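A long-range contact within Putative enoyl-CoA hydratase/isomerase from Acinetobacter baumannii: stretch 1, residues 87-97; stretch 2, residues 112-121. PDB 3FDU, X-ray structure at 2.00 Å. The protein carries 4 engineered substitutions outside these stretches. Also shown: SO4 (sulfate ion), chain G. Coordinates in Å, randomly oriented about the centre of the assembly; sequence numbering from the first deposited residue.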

# COMPACT_ATOMS: atom_id res chain seq x y z
N PRO A 87 -19.42 20.00 -8.72
CA PRO A 87 -19.07 20.40 -7.32
C PRO A 87 -18.31 19.40 -6.47
O PRO A 87 -17.33 19.80 -5.86
CB PRO A 87 -20.43 20.77 -6.70
CG PRO A 87 -21.23 21.32 -7.94
CD PRO A 87 -20.82 20.35 -9.04
N PRO A 88 -18.68 18.11 -6.47
CA PRO A 88 -17.86 17.21 -5.61
C PRO A 88 -16.38 17.14 -6.04
O PRO A 88 -15.54 17.01 -5.19
CB PRO A 88 -18.47 15.82 -5.82
CG PRO A 88 -19.80 16.02 -6.53
CD PRO A 88 -19.80 17.41 -7.12
N PHE A 89 -16.08 17.16 -7.33
CA PHE A 89 -14.64 17.15 -7.75
C PHE A 89 -13.91 18.43 -7.38
O PHE A 89 -12.69 18.41 -7.08
CB PHE A 89 -14.55 16.85 -9.24
CG PHE A 89 -15.33 15.65 -9.63
CD1 PHE A 89 -14.85 14.40 -9.38
CD2 PHE A 89 -16.58 15.77 -10.24
CE1 PHE A 89 -15.58 13.26 -9.74
CE2 PHE A 89 -17.32 14.66 -10.58
CZ PHE A 89 -16.83 13.39 -10.29
N VAL A 90 -14.63 19.55 -7.37
CA VAL A 90 -14.07 20.85 -6.92
C VAL A 90 -13.63 20.76 -5.42
O VAL A 90 -12.52 21.15 -5.06
CB VAL A 90 -15.06 22.04 -7.12
CG1 VAL A 90 -14.51 23.39 -6.45
CG2 VAL A 90 -15.31 22.29 -8.64
N LEU A 91 -14.50 20.21 -4.58
CA LEU A 91 -14.18 19.98 -3.15
C LEU A 91 -12.98 19.04 -3.03
O LEU A 91 -12.02 19.35 -2.28
CB LEU A 91 -15.40 19.41 -2.40
CG LEU A 91 -15.13 18.92 -0.96
CD1 LEU A 91 -14.50 20.05 -0.16
CD2 LEU A 91 -16.46 18.45 -0.30
N LEU A 92 -13.03 17.90 -3.73
CA LEU A 92 -11.94 16.95 -3.59
C LEU A 92 -10.60 17.54 -4.01
O LEU A 92 -9.60 17.28 -3.36
CB LEU A 92 -12.22 15.64 -4.34
CG LEU A 92 -13.32 14.74 -3.72
CD1 LEU A 92 -14.04 13.89 -4.81
CD2 LEU A 92 -12.74 13.86 -2.65
N LYS A 93 -10.56 18.29 -5.13
CA LYS A 93 -9.31 18.98 -5.49
C LYS A 93 -8.88 20.08 -4.51
O LYS A 93 -7.68 20.25 -4.25
CB LYS A 93 -9.36 19.52 -6.95
CG LYS A 93 -9.46 18.39 -8.00
CD LYS A 93 -9.56 18.91 -9.47
CE LYS A 93 -10.91 19.57 -9.71
NZ LYS A 93 -11.04 19.99 -11.16
N SER A 94 -9.83 20.88 -4.02
CA SER A 94 -9.48 21.86 -3.01
C SER A 94 -8.82 21.22 -1.78
O SER A 94 -7.92 21.77 -1.20
CB SER A 94 -10.70 22.62 -2.51
OG SER A 94 -11.12 23.56 -3.51
N ALA A 95 -9.38 20.11 -1.35
CA ALA A 95 -8.83 19.38 -0.26
C ALA A 95 -7.45 18.83 -0.61
O ALA A 95 -6.51 19.02 0.16
CB ALA A 95 -9.81 18.26 0.18
N ALA A 96 -7.31 18.19 -1.77
CA ALA A 96 -6.00 17.66 -2.18
C ALA A 96 -4.91 18.74 -2.20
O ALA A 96 -3.76 18.46 -1.84
CB ALA A 96 -6.08 16.96 -3.57
N ARG A 97 -5.26 19.97 -2.61
CA ARG A 97 -4.26 21.05 -2.75
C ARG A 97 -3.98 21.86 -1.45
O ARG A 97 -3.02 22.62 -1.42
CB ARG A 97 -4.67 22.05 -3.85
CG ARG A 97 -4.57 21.52 -5.27
CD ARG A 97 -5.31 22.43 -6.23
NE ARG A 97 -4.87 22.18 -7.60
CZ ARG A 97 -5.65 22.19 -8.68
NH1 ARG A 97 -5.11 21.96 -9.88
NH2 ARG A 97 -6.96 22.40 -8.56
N GLY A 112 -19.61 7.51 0.52
CA GLY A 112 -19.32 8.04 -0.82
C GLY A 112 -18.17 9.03 -0.70
O GLY A 112 -17.04 8.66 -0.37
N ILE A 113 -18.46 10.31 -0.95
CA ILE A 113 -17.51 11.35 -0.63
C ILE A 113 -17.05 11.37 0.87
O ILE A 113 -15.98 11.89 1.16
CB ILE A 113 -18.08 12.74 -0.98
CG1 ILE A 113 -16.96 13.78 -0.83
CG2 ILE A 113 -19.25 13.10 -0.06
CD1 ILE A 113 -16.77 14.64 -2.03
N GLY A 114 -17.86 10.84 1.79
CA GLY A 114 -17.44 10.71 3.20
C GLY A 114 -16.25 9.77 3.36
O GLY A 114 -15.46 9.95 4.31
N VAL A 115 -16.08 8.82 2.45
CA VAL A 115 -14.86 8.01 2.40
C VAL A 115 -13.78 8.63 1.47
O VAL A 115 -12.60 8.63 1.83
CB VAL A 115 -15.11 6.56 1.89
CG1 VAL A 115 -13.78 5.77 1.70
CG2 VAL A 115 -15.93 5.74 2.89
N THR A 116 -14.15 9.07 0.26
CA THR A 116 -13.08 9.52 -0.68
C THR A 116 -12.36 10.82 -0.23
O THR A 116 -11.20 11.01 -0.56
CB THR A 116 -13.59 9.68 -2.10
OG1 THR A 116 -14.60 10.68 -2.10
CG2 THR A 116 -14.15 8.34 -2.63
N ILE A 117 -13.04 11.69 0.52
CA ILE A 117 -12.39 12.86 1.08
C ILE A 117 -11.31 12.48 2.12
O ILE A 117 -10.33 13.21 2.30
CB ILE A 117 -13.39 13.90 1.66
CG1 ILE A 117 -12.68 15.25 1.82
CG2 ILE A 117 -13.92 13.43 3.04
CD1 ILE A 117 -13.39 16.44 1.41
N LEU A 118 -11.45 11.32 2.78
CA LEU A 118 -10.44 10.83 3.74
C LEU A 118 -9.11 10.61 3.05
O LEU A 118 -8.04 10.74 3.68
CB LEU A 118 -10.89 9.50 4.37
CG LEU A 118 -12.26 9.56 5.05
CD1 LEU A 118 -12.52 8.21 5.68
CD2 LEU A 118 -12.26 10.73 6.09
N LEU A 119 -9.16 10.27 1.78
CA LEU A 119 -7.95 10.06 0.99
C LEU A 119 -7.25 11.36 0.62
O LEU A 119 -6.10 11.33 0.12
CB LEU A 119 -8.24 9.29 -0.29
CG LEU A 119 -8.78 7.88 -0.06
CD1 LEU A 119 -9.44 7.40 -1.39
CD2 LEU A 119 -7.71 6.89 0.45
N GLN A 120 -7.92 12.49 0.83
CA GLN A 120 -7.23 13.78 0.77
C GLN A 120 -6.72 14.31 2.11
O GLN A 120 -6.01 15.32 2.15
CB GLN A 120 -8.12 14.86 0.10
CG GLN A 120 -9.07 14.39 -1.01
CD GLN A 120 -8.42 13.56 -2.07
OE1 GLN A 120 -7.28 13.82 -2.49
NE2 GLN A 120 -9.12 12.54 -2.50
N ALA A 121 -7.13 13.73 3.24
CA ALA A 121 -6.72 14.25 4.54
C ALA A 121 -5.37 13.65 4.92
O ALA A 121 -5.06 12.54 4.51
CB ALA A 121 -7.78 13.90 5.64
S SO4 G . -8.61 22.91 -11.37
O1 SO4 G . -7.42 22.12 -11.72
O2 SO4 G . -9.07 23.67 -12.52
O3 SO4 G . -9.68 22.06 -10.85
O4 SO4 G . -8.26 23.80 -10.25
O HOH W 1 -4.49 17.67 1.69

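Helices often pack without a single direct hydrogen bond between them, relying largely on close-fitting apolar side chains, and this contact in a putative enoyl-CoA hydratase/isomerase is a compact example. Stretch 1 is a regular helix. Stretch 2 opens as a helix at I113, with G112 at the N-cap, and continues through 117-120 with helical torsions but without the regular bonding pattern. The two stretches run in the same sense and converge along their length: the CA atoms of P88 and I113 lie 7.7 Å apart, those of L92 and I117 6.2 Å, and those of A96 and Q120 5.0 Å.

The side chains follow this taper. Where the backbones stand farther apart, branched residues fill the space. I113 points toward the partner helix and sets its CD1 among P88, L91 and L92, coming within 3.8 Å of L92 CG. One turn on, I117 CD1 occupies the hollow between L91 and A95, 3.8 Å from L91 CG and 4.2 Å from A95 CB. The reciprocal bump is L92, which leaves its backbone sideways but carries its end inward; its CD2 lies 3.7 Å from T116 OG1 and 3.9 Å from I117 N. This apolar cover leaves the T116 hydroxyl buried without a partner in the model.

At the narrow end, the helix presents two alanines to Q120. A95 CB meets Q120 CB at 3.8 Å, while A96 CB lies 3.5 Å from Q120 OE1. The glutamine folds back along its own stretch, donating a hydrogen bond from NE2 to T116 O (3.2 Å), which holds the amide in place; amide and aliphatic part alike touch the helix, with Q120 CG 3.8 Å from L92 O and Q120 NE2 3.9 Å from L92 CD2. A water adds a polar link here, lying within hydrogen-bonding reach of A95 O (2.9 Å) and Q120 O (2.8 Å).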